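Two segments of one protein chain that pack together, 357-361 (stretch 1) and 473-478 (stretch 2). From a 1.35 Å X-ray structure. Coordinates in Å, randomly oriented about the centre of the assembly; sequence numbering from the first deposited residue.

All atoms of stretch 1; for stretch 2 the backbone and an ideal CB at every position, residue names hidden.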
ATOM      1  N   ARG A 357      -5.635  18.962   4.758  1.00  8.37           N
ATOM      2  CA  ARG A 357      -5.981  19.777   3.597  1.00  8.38           C
ATOM      3  C   ARG A 357      -7.309  19.376   2.998  1.00  8.23           C
ATOM      4  O   ARG A 357      -7.856  20.084   2.150  1.00  8.18           O
ATOM      5  CB  ARG A 357      -4.906  19.677   2.519  1.00  7.98           C
ATOM      6  CG  ARG A 357      -3.686  20.447   2.851  1.00  8.30           C
ATOM      7  CD  ARG A 357      -3.854  21.990   2.630  1.00  8.59           C
ATOM      8  NE  ARG A 357      -2.659  22.606   3.167  1.00 11.57           N
ATOM      9  CZ  ARG A 357      -2.478  22.901   4.452  1.00 11.13           C
ATOM     10  NH1 ARG A 357      -3.493  22.935   5.306  1.00 11.33           N
ATOM     11  NH2 ARG A 357      -1.270  23.197   4.864  1.00 11.90           N
ATOM     12  N   THR A 358      -7.869  18.240   3.418  1.00  9.15           N
ATOM     13  CA  THR A 358      -9.131  17.756   2.859  1.00  8.37           C
ATOM     14  C   THR A 358     -10.319  17.803   3.812  1.00  8.47           C
ATOM     15  O   THR A 358     -11.458  17.824   3.358  1.00  9.29           O
ATOM     16  CB  THR A 358      -9.004  16.308   2.394  1.00  8.62           C
ATOM     17  OG1 THR A 358      -8.715  15.501   3.539  1.00  9.22           O
ATOM     18  CG2 THR A 358      -7.884  16.092   1.346  1.00 10.74           C
ATOM     19  N   GLY A 359     -10.091  17.757   5.116  1.00  9.46           N
ATOM     20  CA  GLY A 359     -11.193  17.599   6.063  1.00  9.04           C
ATOM     21  C   GLY A 359     -11.326  16.161   6.529  1.00  9.21           C
ATOM     22  O   GLY A 359     -12.119  15.882   7.438  1.00 10.66           O
ATOM     23  N   PHE A 360     -10.586  15.238   5.913  1.00  9.28           N
ATOM     24  CA  PHE A 360     -10.543  13.837   6.346  1.00  7.86           C
ATOM     25  C   PHE A 360      -9.170  13.556   6.932  1.00  8.50           C
ATOM     26  O   PHE A 360      -8.166  14.231   6.626  1.00  8.32           O
ATOM     27  CB  PHE A 360     -10.798  12.883   5.190  1.00  9.04           C
ATOM     28  CG  PHE A 360     -12.174  12.997   4.574  1.00  8.13           C
ATOM     29  CD1 PHE A 360     -13.273  12.516   5.259  1.00  9.00           C
ATOM     30  CD2 PHE A 360     -12.371  13.570   3.318  1.00  7.18           C
ATOM     31  CE1 PHE A 360     -14.537  12.576   4.703  1.00  8.98           C
ATOM     32  CE2 PHE A 360     -13.636  13.628   2.766  1.00  8.23           C
ATOM     33  CZ  PHE A 360     -14.705  13.164   3.455  1.00  8.60           C
HETATM   34  N   MSE A 361      -9.136  12.499   7.722  1.00  7.35           N
HETATM   35  CA  MSE A 361      -7.925  11.941   8.276  1.00  7.34           C
HETATM   36  C   MSE A 361      -7.990  10.429   8.200  1.00  8.20           C
HETATM   37  O   MSE A 361      -9.072   9.854   8.041  1.00  7.88           O
HETATM   38  CB  MSE A 361      -7.741  12.393   9.709  1.00  7.88           C
HETATM   39  CG  MSE A 361      -7.514  13.881   9.883  1.00  8.07           C
HETATM   40 SE   MSE A 361      -5.724  14.408   9.160  0.75 10.27          SE
HETATM   41  CE  MSE A 361      -4.712  13.760  10.483  1.00 12.24           C
ATOM     42  N   UNK A 473     -11.264  16.806  -4.257  1.00  8.66           N
ATOM     43  CA  UNK A 473     -12.208  17.457  -3.361  1.00  7.70           C
ATOM     44  C   UNK A 473     -12.059  16.852  -1.973  1.00  8.14           C
ATOM     45  O   UNK A 473     -11.497  15.763  -1.805  1.00  7.94           O
ATOM     46  CB  UNK A 473     -13.644  17.315  -3.870  1.00  7.70           C
ATOM     47  N   UNK A 474     -12.578  17.577  -0.988  1.00  8.20           N
ATOM     48  CA  UNK A 474     -12.516  17.187   0.411  1.00  8.80           C
ATOM     49  C   UNK A 474     -13.902  16.950   0.983  1.00  7.81           C
ATOM     50  O   UNK A 474     -14.888  16.670   0.261  1.00  8.56           O
ATOM     51  CB  UNK A 474     -11.787  18.255   1.228  1.00  8.80           C
ATOM     52  N   UNK A 475     -13.976  17.007   2.298  1.00  7.45           N
ATOM     53  CA  UNK A 475     -15.233  16.737   3.000  1.00  8.99           C
ATOM     54  C   UNK A 475     -16.270  17.784   2.690  1.00  8.44           C
ATOM     55  O   UNK A 475     -15.945  18.930   2.315  1.00  9.01           O
ATOM     56  CB  UNK A 475     -15.005  16.668   4.511  1.00  8.99           C
ATOM     57  N   UNK A 476     -17.545  17.403   2.845  1.00  7.88           N
ATOM     58  CA  UNK A 476     -18.610  18.359   2.597  1.00  8.35           C
ATOM     59  C   UNK A 476     -18.850  19.284   3.790  1.00  7.54           C
ATOM     60  O   UNK A 476     -18.842  18.818   4.929  1.00  9.60           O
ATOM     61  CB  UNK A 476     -19.901  17.617   2.247  1.00  8.35           C
ATOM     62  N   UNK A 477     -19.133  20.561   3.526  1.00  7.91           N
ATOM     63  CA  UNK A 477     -19.361  21.559   4.550  1.00  8.08           C
ATOM     64  C   UNK A 477     -20.576  22.451   4.247  1.00  7.72           C
ATOM     65  O   UNK A 477     -20.461  23.670   4.201  1.00  9.18           O
ATOM     66  CB  UNK A 477     -18.107  22.421   4.710  1.00  8.08           C
ATOM     67  N   UNK A 478     -21.758  21.833   4.062  1.00  8.01           N
ATOM     68  CA  UNK A 478     -22.934  22.664   3.820  1.00  8.04           C
ATOM     69  C   UNK A 478     -23.209  23.623   4.974  1.00  8.93           C
ATOM     70  O   UNK A 478     -23.771  24.679   4.738  1.00 10.12           O
ATOM     71  CB  UNK A 478     -24.159  21.779   3.580  1.00  8.04           C
TER

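Position 473 enters as extended strand, with phi/psi of -119/162, and its CA-to-CB bond points away from stretch 1. Nothing of stretch 1 lies within 5.5 Å of the ideal CB, so this contact sets no rule, and the extended backbone would accept beta-branched, aromatic or polar residues alike. The deposited residue is Trp473; even its CB stays 7.6 Å from Thr358 O, and the indole lies farther away.

Position 474 is far stricter. Its CA lies 4.2 Å from the CA of Thr358, the closest register pair of the two segments, and although the CA-to-CB bond points sideways, the ideal CB at 474 would sit 2.2 Å from Thr358 O, a plain clash. The backbone angles, -117/-160, lie in extended territory that does not itself demand glycine; the neighbouring carbonyl does. Any side chain would have to push the two backbones apart, so one answer fits, and the residue is Gly474. With no CB in the way, Gly474 CA approaches Thr358 O to 3.2 Å in a CA-H...O contact, its angle of 126° at the hydrogen marking it as a supplement to the stronger bond made by the next residue. The ring of Phe360 also leans in here, CE2 lying 3.8 Å from Gly474 C.

At 475 the backbone N points at the same carbonyl, and a hydrogen bond to Thr358 O follows, 2.9 Å from N to O with an angle of 164°. Because the amide must be free to donate, proline is a poor candidate. The CA-to-CB bond points toward stretch 1, where the ideal CB meets Phe360 CZ at 3.7 Å, Thr358 O at 3.9 Å and Gly359 O at 4.2 Å. Such close company favours a small apolar group, with alanine the natural choice and serine conceivable. The deposited residue is Ala475. Its methyl lies over one face of the Phe360 ring, CB 3.9 Å from the centroid and 23° off the normal, a CH-pi contact. The fit is reciprocal: a CB on Gly359 would come within 3.0 Å of Ala475 CB, though the backbone angles of Gly359, 99/-9, call for glycine by themselves.

Position 476 turns its CA-to-CB bond away from stretch 1, and its ideal CB has nothing of that stretch within 5.5 Å. A phi of -82 permits proline among many others. Pro476 is deposited; its CD still reaches Phe360 CZ at 4.5 Å, a loose apolar touch.

At 477 the bond points sideways and the ideal CB finds no neighbour, so a short side chain would leave stretch 1 untouched, while a long one could reach back toward Gly359; a polar tip could use the carbonyl there. Tyr477 spans the gap, its OH 3.7 Å from Gly359 CA. A water donates to both Gly359 O, at 2.7 Å, and Tyr477 OH, at 2.9 Å, bridging the segments.

Position 478 is out of reach, and its phi of -60 suits many residues, proline included. Pro478 occupies it.

Stretch 2, residues 473-478: WGAPYP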
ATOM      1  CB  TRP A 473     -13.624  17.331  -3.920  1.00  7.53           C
ATOM      2  CG  TRP A 473     -13.759  18.074  -5.209  1.00  7.64           C
ATOM      3  CD1 TRP A 473     -13.604  17.566  -6.462  1.00  8.69           C
ATOM      4  CD2 TRP A 473     -14.051  19.465  -5.379  1.00  6.81           C
ATOM      5  NE1 TRP A 473     -13.780  18.551  -7.400  1.00  9.41           N
ATOM      6  CE2 TRP A 473     -14.043  19.729  -6.768  1.00  7.70           C
ATOM      7  CE3 TRP A 473     -14.314  20.514  -4.500  1.00  7.42           C
ATOM      8  CZ2 TRP A 473     -14.293  20.995  -7.289  1.00  8.56           C
ATOM      9  CZ3 TRP A 473     -14.531  21.781  -5.017  1.00  8.69           C
ATOM     10  CH2 TRP A 473     -14.517  22.011  -6.390  1.00  7.46           C
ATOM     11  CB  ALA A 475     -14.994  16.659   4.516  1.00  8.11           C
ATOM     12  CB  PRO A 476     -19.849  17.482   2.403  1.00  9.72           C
ATOM     13  CG  PRO A 476     -19.468  16.092   2.706  1.00 13.28           C
ATOM     14  CD  PRO A 476     -18.069  16.083   3.217  1.00  9.96           C
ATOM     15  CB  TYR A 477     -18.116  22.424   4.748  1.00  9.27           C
ATOM     16  CG  TYR A 477     -17.004  21.690   5.444  1.00  8.62           C
ATOM     17  CD1 TYR A 477     -16.988  21.589   6.802  1.00  9.51           C
ATOM     18  CD2 TYR A 477     -15.968  21.080   4.729  1.00 10.01           C
ATOM     19  CE1 TYR A 477     -16.001  20.894   7.451  1.00  9.28           C
ATOM     20  CE2 TYR A 477     -14.985  20.411   5.375  1.00  9.06           C
ATOM     21  CZ  TYR A 477     -14.990  20.317   6.729  1.00  9.01           C
ATOM     22  OH  TYR A 477     -13.969  19.599   7.367  1.00 10.61           O
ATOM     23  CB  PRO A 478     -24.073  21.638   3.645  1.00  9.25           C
ATOM     24  CG  PRO A 478     -23.611  20.421   4.342  1.00  9.80           C
ATOM     25  CD  PRO A 478     -22.103  20.404   4.022  1.00  8.72           C
TER
HETATM   26  O   HOH W   1     -14.598  16.820   7.854  1.00  9.78           O
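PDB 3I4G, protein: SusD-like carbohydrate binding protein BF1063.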